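Local coordinates for protein (R)-S-adenosyl-L-methionine hydrolase (Thermus thermophilus, PDB 2CW5) that hydrolyses S-adenosyl-L-methionine to adenosine and L-methionine, working as a homotrimer without chlorinase or fluorinase activity, at residues Trp86-Pro91 / Leu98-Asp103; Pro3-Ser8 / Pro57-Gly62; Gly203-Pro208 / Glu242-Lys247; Leu179-Asp182 / Asn186-Thr189. One frame throughout, in Å; residues are numbered along the deposited sequence.

Contact 1 (Trp86-Pro91 / Leu98-Asp103); sequences WTYVGP and LAWLLD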
loop_
_atom_site.group_PDB
_atom_site.type_symbol
_atom_site.label_atom_id
_atom_site.label_comp_id
_atom_site.label_asym_id
_atom_site.label_seq_id
_atom_site.Cartn_x
_atom_site.Cartn_y
_atom_site.Cartn_z
ATOM N N TRP C 86 -19.173 -9.511 -16.413
ATOM C CA TRP C 86 -18.006 -8.696 -16.091
ATOM C C TRP C 86 -16.909 -9.238 -16.998
ATOM O O TRP C 86 -17.044 -10.329 -17.548
ATOM C CB TRP C 86 -17.601 -8.861 -14.622
ATOM C CG TRP C 86 -18.562 -8.221 -13.661
ATOM C CD1 TRP C 86 -18.655 -6.893 -13.354
ATOM C CD2 TRP C 86 -19.589 -8.878 -12.915
ATOM N NE1 TRP C 86 -19.682 -6.683 -12.459
ATOM C CE2 TRP C 86 -20.272 -7.886 -12.176
ATOM C CE3 TRP C 86 -20.003 -10.213 -12.800
ATOM C CZ2 TRP C 86 -21.349 -8.186 -11.331
ATOM C CZ3 TRP C 86 -21.074 -10.512 -11.961
ATOM C CH2 TRP C 86 -21.735 -9.499 -11.236
ATOM N N THR C 87 -15.838 -8.477 -17.168
ATOM C CA THR C 87 -14.740 -8.902 -18.021
ATOM C C THR C 87 -13.540 -9.208 -17.142
ATOM O O THR C 87 -13.264 -8.488 -16.182
ATOM C CB THR C 87 -14.408 -7.807 -19.044
ATOM O OG1 THR C 87 -15.541 -7.628 -19.907
ATOM C CG2 THR C 87 -13.179 -8.187 -19.882
ATOM N N TYR C 88 -12.832 -10.282 -17.467
ATOM C CA TYR C 88 -11.689 -10.697 -16.665
ATOM C C TYR C 88 -10.410 -10.719 -17.479
ATOM O O TYR C 88 -10.406 -11.158 -18.627
ATOM C CB TYR C 88 -11.959 -12.089 -16.087
ATOM C CG TYR C 88 -13.293 -12.187 -15.380
ATOM C CD1 TYR C 88 -13.436 -11.768 -14.060
ATOM C CD2 TYR C 88 -14.428 -12.642 -16.054
ATOM C CE1 TYR C 88 -14.678 -11.791 -13.425
ATOM C CE2 TYR C 88 -15.674 -12.668 -15.435
ATOM C CZ TYR C 88 -15.794 -12.238 -14.120
ATOM O OH TYR C 88 -17.031 -12.221 -13.510
ATOM N N VAL C 89 -9.331 -10.235 -16.877
ATOM C CA VAL C 89 -8.031 -10.205 -17.536
ATOM C C VAL C 89 -6.990 -10.685 -16.538
ATOM O O VAL C 89 -6.801 -10.086 -15.483
ATOM C CB VAL C 89 -7.669 -8.783 -18.000
ATOM C CG1 VAL C 89 -6.266 -8.769 -18.620
ATOM C CG2 VAL C 89 -8.700 -8.289 -18.994
ATOM N N GLY C 90 -6.325 -11.785 -16.870
ATOM C CA GLY C 90 -5.321 -12.317 -15.976
ATOM C C GLY C 90 -4.844 -13.678 -16.436
ATOM O O GLY C 90 -5.213 -14.131 -17.519
ATOM N N PRO C 91 -4.007 -14.347 -15.633
ATOM C CA PRO C 91 -3.463 -15.672 -15.946
ATOM C C PRO C 91 -4.512 -16.776 -15.915
ATOM O O PRO C 91 -5.421 -16.769 -15.084
ATOM C CB PRO C 91 -2.395 -15.864 -14.876
ATOM C CG PRO C 91 -2.993 -15.135 -13.699
ATOM C CD PRO C 91 -3.482 -13.859 -14.347
ATOM N N LEU C 98 -13.793 -18.887 -8.521
ATOM C CA LEU C 98 -14.958 -18.505 -7.729
ATOM C C LEU C 98 -15.765 -17.394 -8.396
ATOM O O LEU C 98 -16.999 -17.433 -8.407
ATOM C CB LEU C 98 -14.508 -18.108 -6.320
ATOM C CG LEU C 98 -13.889 -19.286 -5.551
ATOM C CD1 LEU C 98 -13.422 -18.829 -4.181
ATOM C CD2 LEU C 98 -14.916 -20.416 -5.412
ATOM N N ALA C 99 -15.077 -16.407 -8.962
ATOM C CA ALA C 99 -15.762 -15.322 -9.653
ATOM C C ALA C 99 -16.654 -15.922 -10.735
ATOM O O ALA C 99 -17.788 -15.486 -10.949
ATOM C CB ALA C 99 -14.745 -14.386 -10.298
ATOM N N TRP C 100 -16.122 -16.930 -11.417
ATOM C CA TRP C 100 -16.842 -17.578 -12.496
ATOM C C TRP C 100 -18.068 -18.373 -12.055
ATOM O O TRP C 100 -18.900 -18.737 -12.886
ATOM C CB TRP C 100 -15.871 -18.433 -13.321
ATOM C CG TRP C 100 -14.922 -17.574 -14.130
ATOM C CD1 TRP C 100 -15.103 -16.262 -14.479
ATOM C CD2 TRP C 100 -13.688 -17.979 -14.733
ATOM N NE1 TRP C 100 -14.064 -15.832 -15.261
ATOM C CE2 TRP C 100 -13.181 -16.863 -15.434
ATOM C CE3 TRP C 100 -12.961 -19.177 -14.748
ATOM C CZ2 TRP C 100 -11.978 -16.907 -16.147
ATOM C CZ3 TRP C 100 -11.763 -19.222 -15.457
ATOM C CH2 TRP C 100 -11.285 -18.090 -16.146
ATOM N N LEU C 101 -18.189 -18.638 -10.755
ATOM C CA LEU C 101 -19.371 -19.332 -10.249
ATOM C C LEU C 101 -20.502 -18.310 -10.227
ATOM O O LEU C 101 -21.675 -18.655 -10.336
ATOM C CB LEU C 101 -19.149 -19.853 -8.827
ATOM C CG LEU C 101 -18.253 -21.077 -8.654
ATOM C CD1 LEU C 101 -18.087 -21.381 -7.168
ATOM C CD2 LEU C 101 -18.876 -22.272 -9.391
ATOM N N LEU C 102 -20.133 -17.042 -10.078
ATOM C CA LEU C 102 -21.109 -15.963 -10.046
ATOM C C LEU C 102 -21.377 -15.466 -11.467
ATOM O O LEU C 102 -22.464 -14.967 -11.765
ATOM C CB LEU C 102 -20.580 -14.798 -9.203
ATOM C CG LEU C 102 -20.152 -15.087 -7.758
ATOM C CD1 LEU C 102 -19.533 -13.832 -7.157
ATOM C CD2 LEU C 102 -21.344 -15.548 -6.935
ATOM N N ASP C 103 -20.383 -15.630 -12.334
ATOM C CA ASP C 103 -20.460 -15.162 -13.718
ATOM C C ASP C 103 -19.589 -16.000 -14.663
ATOM O O ASP C 103 -18.441 -15.654 -14.947
ATOM C CB ASP C 103 -20.036 -13.684 -13.752
ATOM C CG ASP C 103 -19.894 -13.134 -15.159
ATOM O OD1 ASP C 103 -20.745 -13.441 -16.019
ATOM O OD2 ASP C 103 -18.932 -12.371 -15.401
#
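The Tyr88 ring presents one face to the pyrrole edge of Trp100 and its hydroxyl edge to Asp103, while the Trp86 indole offers an edge to the same aspartate. The arrangement ties strand 87-89 of the mixed sheet in the N-terminal domain to the short, loosely formed helix 99-102 that follows it, deep in the protein. The aromatic pair is T-shaped: Tyr88 and the five-membered ring of Trp100 have centroids 4.7 Å apart and planes at 85°. Trp100 NE1 lies above the Tyr88 face, displaced toward the rim, 3.3 Å from Tyr88 CD2. Ala99 CB adds a small apolar touch near Tyr88 CE1, and the ring of Phe96 also meets Tyr88.

The polar half illustrates how one buried carboxylate oxygen can serve two donors. Asp103 reaches back because its CG stands anti to the backbone N (chi1 172°), which carries OD2 to the strand. Asp103 OD2 accepts from Tyr88 OH (2.7 Å) on its anti lone pair, and Trp86 N donates to it over 3.0 Å. The other oxygen, OD1, accepts from Arg85 N, so both ends of the carboxylate are occupied, which probably favours the ionised form. The two donors at OD2 come differently: unlike the tyrosine hydroxyl, Trp86 N arrives from above the carboxylate plane, 44° out of it.

Contact 2 (Pro3-Ser8 / Pro57-Gly62); sequences PVYFLS and PYLPEG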
loop_
_atom_site.group_PDB
_atom_site.type_symbol
_atom_site.label_atom_id
_atom_site.label_comp_id
_atom_site.label_asym_id
_atom_site.label_seq_id
_atom_site.Cartn_x
_atom_site.Cartn_y
_atom_site.Cartn_z
ATOM N N PRO C 3 -14.905 0.976 -16.014
ATOM C CA PRO C 3 -13.900 1.076 -14.958
ATOM C C PRO C 3 -13.035 -0.174 -14.890
ATOM O O PRO C 3 -13.454 -1.261 -15.312
ATOM C CB PRO C 3 -14.740 1.274 -13.705
ATOM C CG PRO C 3 -15.978 0.481 -14.015
ATOM C CD PRO C 3 -16.261 0.878 -15.443
ATOM N N VAL C 4 -11.824 -0.012 -14.370
ATOM C CA VAL C 4 -10.901 -1.125 -14.226
ATOM C C VAL C 4 -10.625 -1.398 -12.748
ATOM O O VAL C 4 -10.161 -0.519 -12.016
ATOM C CB VAL C 4 -9.551 -0.845 -14.934
ATOM C CG1 VAL C 4 -8.586 -1.986 -14.668
ATOM C CG2 VAL C 4 -9.760 -0.689 -16.433
ATOM N N TYR C 5 -10.928 -2.614 -12.314
ATOM C CA TYR C 5 -10.688 -3.025 -10.934
ATOM C C TYR C 5 -9.431 -3.881 -10.979
ATOM O O TYR C 5 -9.332 -4.824 -11.772
ATOM C CB TYR C 5 -11.897 -3.786 -10.398
ATOM C CG TYR C 5 -13.041 -2.840 -10.081
ATOM C CD1 TYR C 5 -13.150 -2.245 -8.821
ATOM C CD2 TYR C 5 -13.962 -2.472 -11.064
ATOM C CE1 TYR C 5 -14.148 -1.301 -8.548
ATOM C CE2 TYR C 5 -14.966 -1.526 -10.802
ATOM C CZ TYR C 5 -15.048 -0.946 -9.543
ATOM O OH TYR C 5 -16.022 -0.007 -9.280
ATOM N N PHE C 6 -8.485 -3.546 -10.109
ATOM C CA PHE C 6 -7.172 -4.181 -10.085
ATOM C C PHE C 6 -6.799 -4.952 -8.811
ATOM O O PHE C 6 -6.854 -4.419 -7.695
ATOM C CB PHE C 6 -6.157 -3.057 -10.386
ATOM C CG PHE C 6 -4.738 -3.508 -10.582
ATOM C CD1 PHE C 6 -4.429 -4.827 -10.901
ATOM C CD2 PHE C 6 -3.699 -2.580 -10.461
ATOM C CE1 PHE C 6 -3.103 -5.219 -11.094
ATOM C CE2 PHE C 6 -2.369 -2.958 -10.652
ATOM C CZ PHE C 6 -2.070 -4.282 -10.968
ATOM N N LEU C 7 -6.434 -6.218 -8.990
ATOM C CA LEU C 7 -6.007 -7.058 -7.880
ATOM C C LEU C 7 -4.676 -7.704 -8.245
ATOM O O LEU C 7 -4.448 -8.057 -9.399
ATOM C CB LEU C 7 -7.043 -8.151 -7.584
ATOM C CG LEU C 7 -6.688 -9.122 -6.446
ATOM C CD1 LEU C 7 -7.964 -9.585 -5.735
ATOM C CD2 LEU C 7 -5.907 -10.318 -7.001
ATOM N N SER C 8 -3.786 -7.842 -7.270
ATOM C CA SER C 8 -2.505 -8.482 -7.541
ATOM C C SER C 8 -1.859 -8.933 -6.248
ATOM O O SER C 8 -2.388 -8.697 -5.165
ATOM C CB SER C 8 -1.553 -7.507 -8.235
ATOM O OG SER C 8 -0.965 -6.628 -7.287
ATOM N N PRO C 57 -19.756 -9.161 -6.912
ATOM C CA PRO C 57 -21.168 -8.767 -6.969
ATOM C C PRO C 57 -21.484 -7.282 -6.776
ATOM O O PRO C 57 -22.542 -6.813 -7.201
ATOM C CB PRO C 57 -21.814 -9.650 -5.899
ATOM C CG PRO C 57 -20.709 -9.859 -4.918
ATOM C CD PRO C 57 -19.516 -10.099 -5.802
ATOM N N TYR C 58 -20.569 -6.549 -6.149
ATOM C CA TYR C 58 -20.772 -5.125 -5.884
ATOM C C TYR C 58 -20.175 -4.220 -6.952
ATOM O O TYR C 58 -20.314 -2.998 -6.875
ATOM C CB TYR C 58 -20.162 -4.750 -4.527
ATOM C CG TYR C 58 -20.693 -5.561 -3.375
ATOM C CD1 TYR C 58 -21.914 -5.245 -2.778
ATOM C CD2 TYR C 58 -19.995 -6.670 -2.902
ATOM C CE1 TYR C 58 -22.427 -6.018 -1.738
ATOM C CE2 TYR C 58 -20.499 -7.452 -1.866
ATOM C CZ TYR C 58 -21.716 -7.120 -1.289
ATOM O OH TYR C 58 -22.223 -7.893 -0.267
ATOM N N LEU C 59 -19.511 -4.807 -7.943
ATOM C CA LEU C 59 -18.890 -4.012 -8.994
ATOM C C LEU C 59 -19.807 -3.772 -10.186
ATOM O O LEU C 59 -20.608 -4.628 -10.552
ATOM C CB LEU C 59 -17.600 -4.681 -9.485
ATOM C CG LEU C 59 -16.583 -5.111 -8.423
ATOM C CD1 LEU C 59 -15.320 -5.597 -9.119
ATOM C CD2 LEU C 59 -16.269 -3.966 -7.484
ATOM N N PRO C 60 -19.687 -2.593 -10.811
ATOM C CA PRO C 60 -20.495 -2.217 -11.971
ATOM C C PRO C 60 -20.433 -3.274 -13.067
ATOM O O PRO C 60 -19.376 -3.843 -13.338
ATOM C CB PRO C 60 -19.863 -0.902 -12.414
ATOM C CG PRO C 60 -19.397 -0.312 -11.134
ATOM C CD PRO C 60 -18.780 -1.495 -10.431
ATOM N N GLU C 61 -21.578 -3.525 -13.692
ATOM C CA GLU C 61 -21.682 -4.497 -14.771
ATOM C C GLU C 61 -20.710 -4.104 -15.882
ATOM O O GLU C 61 -20.538 -2.921 -16.168
ATOM C CB GLU C 61 -23.105 -4.488 -15.329
ATOM C CG GLU C 61 -23.620 -5.832 -15.794
ATOM C CD GLU C 61 -24.038 -6.715 -14.636
ATOM O OE1 GLU C 61 -24.592 -7.807 -14.887
ATOM O OE2 GLU C 61 -23.814 -6.316 -13.473
ATOM N N GLY C 62 -20.079 -5.089 -16.511
ATOM C CA GLY C 62 -19.155 -4.781 -17.586
ATOM C C GLY C 62 -17.810 -4.220 -17.150
ATOM O O GLY C 62 -16.987 -3.850 -17.988
#
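A beta-alpha-beta crossover runs from strand 34-37 through helix 45-55 to strand 64-68, passing over strand 4-8, which lies between those two parallel strands in the sheet. Residues 57-62 belong to the return from helix to strand, and here they settle on side chains at and just before the start of strand 4-8. Leu59 meets the ring of Tyr5 with both its methyls. Its CD2 lies over one face of the Tyr5 ring, a CH-pi contact with the methyl 3.8 Å from the ring centroid and 21° off the normal. The other methyl, CD1, sits nearer the root of the ring, 3.7 Å from Tyr5 CG, so the two branches share the aromatic surface between them.

Pro60 crosses Tyr5 at about a right angle and brings its CD to within 3.3 Å of Tyr5 OH. Farther out, Pro3 CG and Pro60 CB touch more loosely at 4.4 Å. Tyr5 also packs on Leu36 and on Ala18 of a second subunit, which places this patch close to the trimer interface. Since the two segments meet without a hydrogen bond, their fit depends on dispersion and shape: leucine methyls over the aromatic ring, and proline methylenes against the phenol oxygen and each other.

Contact 3 (Gly203-Pro208 / Glu242-Lys247); sequences GGRRVP and EALGLK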
loop_
_atom_site.group_PDB
_atom_site.type_symbol
_atom_site.label_atom_id
_atom_site.label_comp_id
_atom_site.label_asym_id
_atom_site.label_seq_id
_atom_site.Cartn_x
_atom_site.Cartn_y
_atom_site.Cartn_z
ATOM N N GLY C 203 -9.629 -29.487 12.226
ATOM C CA GLY C 203 -8.362 -29.626 12.923
ATOM C C GLY C 203 -8.452 -30.432 14.205
ATOM O O GLY C 203 -7.647 -30.251 15.119
ATOM N N GLY C 204 -9.433 -31.326 14.269
ATOM C CA GLY C 204 -9.612 -32.150 15.449
ATOM C C GLY C 204 -10.349 -31.440 16.569
ATOM O O GLY C 204 -10.464 -31.972 17.671
ATOM N N ARG C 205 -10.855 -30.241 16.291
ATOM C CA ARG C 205 -11.576 -29.464 17.294
ATOM C C ARG C 205 -13.058 -29.291 16.966
ATOM O O ARG C 205 -13.463 -29.332 15.800
ATOM C CB ARG C 205 -10.954 -28.073 17.435
ATOM C CG ARG C 205 -9.482 -28.047 17.803
ATOM C CD ARG C 205 -8.989 -26.612 17.830
ATOM N NE ARG C 205 -7.558 -26.498 18.094
ATOM C CZ ARG C 205 -6.978 -26.825 19.242
ATOM N NH1 ARG C 205 -7.706 -27.294 20.246
ATOM N NH2 ARG C 205 -5.669 -26.673 19.389
ATOM N N ARG C 206 -13.858 -29.092 18.010
ATOM C CA ARG C 206 -15.292 -28.871 17.873
ATOM C C ARG C 206 -15.532 -27.397 18.159
ATOM O O ARG C 206 -15.393 -26.946 19.296
ATOM C CB ARG C 206 -16.069 -29.728 18.875
ATOM C CG ARG C 206 -16.084 -31.215 18.557
ATOM C CD ARG C 206 -16.475 -32.038 19.784
ATOM N NE ARG C 206 -17.802 -31.707 20.299
ATOM C CZ ARG C 206 -18.945 -32.076 19.728
ATOM N NH1 ARG C 206 -18.933 -32.796 18.614
ATOM N NH2 ARG C 206 -20.104 -31.725 20.275
ATOM N N VAL C 207 -15.882 -26.643 17.125
ATOM C CA VAL C 207 -16.122 -25.213 17.267
ATOM C C VAL C 207 -17.610 -24.887 17.172
ATOM O O VAL C 207 -18.290 -25.310 16.239
ATOM C CB VAL C 207 -15.355 -24.427 16.181
ATOM C CG1 VAL C 207 -15.624 -22.937 16.313
ATOM C CG2 VAL C 207 -13.858 -24.717 16.297
ATOM N N PRO C 208 -18.139 -24.136 18.151
ATOM C CA PRO C 208 -19.557 -23.773 18.141
ATOM C C PRO C 208 -19.878 -22.695 17.111
ATOM O O PRO C 208 -19.095 -21.771 16.894
ATOM C CB PRO C 208 -19.796 -23.293 19.569
ATOM C CG PRO C 208 -18.491 -22.644 19.906
ATOM C CD PRO C 208 -17.487 -23.655 19.384
ATOM N N GLU C 242 -3.216 -19.498 13.524
ATOM C CA GLU C 242 -2.145 -19.721 14.493
ATOM C C GLU C 242 -2.604 -20.551 15.686
ATOM O O GLU C 242 -2.108 -21.651 15.921
ATOM C CB GLU C 242 -1.608 -18.384 15.012
ATOM C CG GLU C 242 -1.055 -17.443 13.954
ATOM C CD GLU C 242 -0.443 -16.190 14.567
ATOM O OE1 GLU C 242 0.540 -16.320 15.329
ATOM O OE2 GLU C 242 -0.944 -15.076 14.294
ATOM N N ALA C 243 -3.555 -20.006 16.437
ATOM C CA ALA C 243 -4.084 -20.662 17.628
ATOM C C ALA C 243 -4.540 -22.105 17.415
ATOM O O ALA C 243 -4.295 -22.965 18.265
ATOM C CB ALA C 243 -5.228 -19.836 18.203
ATOM N N LEU C 244 -5.198 -22.374 16.290
ATOM C CA LEU C 244 -5.689 -23.720 16.012
ATOM C C LEU C 244 -4.823 -24.509 15.031
ATOM O O LEU C 244 -5.145 -25.646 14.689
ATOM C CB LEU C 244 -7.124 -23.652 15.486
ATOM C CG LEU C 244 -8.101 -22.820 16.322
ATOM C CD1 LEU C 244 -9.497 -22.936 15.732
ATOM C CD2 LEU C 244 -8.094 -23.297 17.766
ATOM N N GLY C 245 -3.727 -23.903 14.583
ATOM C CA GLY C 245 -2.835 -24.571 13.650
ATOM C C GLY C 245 -3.523 -25.053 12.387
ATOM O O GLY C 245 -3.232 -26.140 11.890
ATOM N N LEU C 246 -4.432 -24.242 11.858
ATOM C CA LEU C 246 -5.173 -24.610 10.653
ATOM C C LEU C 246 -4.363 -24.447 9.374
ATOM O O LEU C 246 -3.401 -23.680 9.321
ATOM C CB LEU C 246 -6.450 -23.773 10.545
ATOM C CG LEU C 246 -7.380 -23.812 11.759
ATOM C CD1 LEU C 246 -8.588 -22.923 11.507
ATOM C CD2 LEU C 246 -7.815 -25.244 12.030
ATOM N N LYS C 247 -4.767 -25.179 8.341
ATOM C CA LYS C 247 -4.113 -25.118 7.043
ATOM C C LYS C 247 -5.144 -25.289 5.931
ATOM O O LYS C 247 -6.165 -25.950 6.121
ATOM C CB LYS C 247 -3.039 -26.206 6.936
ATOM C CG LYS C 247 -1.854 -25.981 7.864
ATOM C CD LYS C 247 -0.679 -26.879 7.512
ATOM C CE LYS C 247 0.576 -26.473 8.284
ATOM N NZ LYS C 247 0.404 -26.609 9.759
#
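Arg205 turns its CG anti to its own carbonyl carbon (chi1 -58°) and then runs straight from CG to NE, which carries the guanidinium out from the strand to Leu244. Leu244 makes the same first turn (chi1 -51°), and the two side chains cross at a slant with the CD2 methyl as the point of touch. That methyl lies 3.4 Å from Arg205 CD and 3.3 Å from Arg205 NE, so the leucine meets the arginine where its aliphatic part passes into the guanidinium. Farther along, Arg205 NH2 comes only to 4.1 Å from Ala243 O, too long to read as a bond.

Glycines with positive phi lie beside the contact in both segments. On one side, Gly203 and Gly204 form the type I' turn of a tight hairpin between strand 199-202 and strand 205-208, an outermost strand of the antiparallel sheet of the C-terminal domain. On the other, Gly245 is the C-prime residue of a Schellman motif closing helix 240-243: Gly245 N bonds Glu242 O at 3.1 Å, and Leu246 N bonds the carbonyl five residues back. Leu244 also packs on Pro221 and Val233, and the side chain of Ala243 lies about 4 Å from that of Val235, which probably binds adenosine, as in relatives. Just past the helix end, Leu246 CD2 approaches the hairpin turn to 4.5 Å at Gly203 CA.

Contact 4 (Leu179-Asp182 / Asn186-Thr189); sequences LTFD and NAIT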
loop_
_atom_site.group_PDB
_atom_site.type_symbol
_atom_site.label_atom_id
_atom_site.label_comp_id
_atom_site.label_asym_id
_atom_site.label_seq_id
_atom_site.Cartn_x
_atom_site.Cartn_y
_atom_site.Cartn_z
ATOM N N LEU C 179 -10.849 -23.070 2.766
ATOM C CA LEU C 179 -10.534 -22.469 1.473
ATOM C C LEU C 179 -9.266 -21.630 1.535
ATOM O O LEU C 179 -8.343 -21.805 0.731
ATOM C CB LEU C 179 -11.697 -21.585 1.002
ATOM C CG LEU C 179 -11.473 -20.763 -0.280
ATOM C CD1 LEU C 179 -11.259 -21.691 -1.465
ATOM C CD2 LEU C 179 -12.683 -19.868 -0.531
ATOM N N THR C 180 -9.227 -20.719 2.499
ATOM C CA THR C 180 -8.094 -19.821 2.671
ATOM C C THR C 180 -8.263 -19.122 4.024
ATOM O O THR C 180 -9.130 -19.504 4.804
ATOM C CB THR C 180 -8.068 -18.773 1.523
ATOM O OG1 THR C 180 -6.914 -17.934 1.649
ATOM C CG2 THR C 180 -9.331 -17.910 1.556
ATOM N N PHE C 181 -7.430 -18.120 4.301
ATOM C CA PHE C 181 -7.505 -17.366 5.558
ATOM C C PHE C 181 -7.527 -15.875 5.239
ATOM O O PHE C 181 -7.052 -15.464 4.183
ATOM C CB PHE C 181 -6.271 -17.649 6.425
ATOM C CG PHE C 181 -6.116 -19.085 6.814
ATOM C CD1 PHE C 181 -6.829 -19.611 7.885
ATOM C CD2 PHE C 181 -5.276 -19.925 6.088
ATOM C CE1 PHE C 181 -6.709 -20.953 8.229
ATOM C CE2 PHE C 181 -5.149 -21.266 6.423
ATOM C CZ PHE C 181 -5.867 -21.784 7.496
ATOM N N ASP C 182 -8.083 -15.054 6.128
ATOM C CA ASP C 182 -8.058 -13.622 5.861
ATOM C C ASP C 182 -6.838 -13.028 6.561
ATOM O O ASP C 182 -6.049 -13.759 7.166
ATOM C CB ASP C 182 -9.350 -12.917 6.304
ATOM C CG ASP C 182 -9.594 -12.992 7.791
ATOM O OD1 ASP C 182 -8.632 -13.191 8.565
ATOM O OD2 ASP C 182 -10.768 -12.825 8.187
ATOM N N ASN C 186 -8.391 -15.564 10.207
ATOM C CA ASN C 186 -9.698 -16.214 10.222
ATOM C C ASN C 186 -9.679 -17.223 9.080
ATOM O O ASN C 186 -9.140 -16.946 8.013
ATOM C CB ASN C 186 -10.834 -15.211 9.956
ATOM C CG ASN C 186 -10.980 -14.173 11.049
ATOM O OD1 ASN C 186 -10.923 -14.493 12.234
ATOM N ND2 ASN C 186 -11.190 -12.921 10.653
ATOM N N ALA C 187 -10.272 -18.383 9.300
ATOM C CA ALA C 187 -10.308 -19.403 8.261
ATOM C C ALA C 187 -11.618 -19.330 7.479
ATOM O O ALA C 187 -12.702 -19.322 8.064
ATOM C CB ALA C 187 -10.146 -20.775 8.881
ATOM N N ILE C 188 -11.507 -19.256 6.158
ATOM C CA ILE C 188 -12.674 -19.217 5.286
ATOM C C ILE C 188 -12.870 -20.647 4.792
ATOM O O ILE C 188 -11.923 -21.260 4.294
ATOM C CB ILE C 188 -12.435 -18.312 4.052
ATOM C CG1 ILE C 188 -11.935 -16.933 4.492
ATOM C CG2 ILE C 188 -13.714 -18.210 3.234
ATOM C CD1 ILE C 188 -12.908 -16.153 5.366
ATOM N N THR C 189 -14.080 -21.184 4.930
ATOM C CA THR C 189 -14.342 -22.546 4.485
ATOM C C THR C 189 -15.221 -22.535 3.245
ATOM O O THR C 189 -15.695 -21.479 2.820
ATOM C CB THR C 189 -15.046 -23.389 5.572
ATOM O OG1 THR C 189 -16.431 -23.034 5.635
ATOM C CG2 THR C 189 -14.393 -23.149 6.942
#
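Ile188 O receives two backbone donors from the facing strand, Leu179 N at 2.6 Å and Thr180 N at a longer 3.3 Å; the first lies in the carbonyl plane, the second is tilted from it. In return Ile188 N donates to Thr180 O at 2.7 Å, and further along Asp182 N gives its hydrogen to Asn186 O at 2.9 Å.

Asp182 then closes the ladder with its side chain. Its CG stands between the backbone N and the carbonyl carbon (chi1 63°), which swings the carboxylate across to Asn186. Asp182 OD1 accepts from Asn186 N at 2.9 Å, met from above the carboxylate plane, and also from Phe184 N within the turn. Asp182 OD2 takes Asn186 ND2 on its syn lone pair; the 2.5 Å separation is short enough for its exact value to be doubtful. The amide and carboxylate planes stand 72° apart, yet OD2 lies nearly in the amide plane.

These bonds build the beta hairpin of strands 175-181 and 187-189, with a classic beta bulge where Leu179 and Thr180 both face Ile188. Asn186 probably binds adenosine and S-adenosyl-L-methionine, as in relatives, and Asp182 probably helps hold its amide in its rotation. On one face of the hairpin Phe181 CE1 packs on Ala187 CB at 3.5 Å; on the other, Thr180 CG2 lies alongside Ile188. Thr189 OG1 bonds Leu231 O on the next strand and accepts from Leu191 N.

Contacts 1 and 2 belong to the N-terminal domain and hold elements of one mixed sheet, joined where Trp86 NE1 probably bonds Leu59 O. Contacts 3 and 4 share the antiparallel sheet of the C-terminal domain, meeting where Leu246 packs on Phe181 and Ala187. Contacts 1 and 4 are buried and polar: in contact 1 two donors converge on one carboxylate oxygen, in contact 4 a backbone ladder ends in a carboxylate. Contact 2 is partly buried and apolar; contact 3, its centre about 25 Å from the chain centre, is a surface crossing of arginine and leucine. Between the domains, Leu98 of contact 1 reaches Leu179 of contact 4, methyl to methyl.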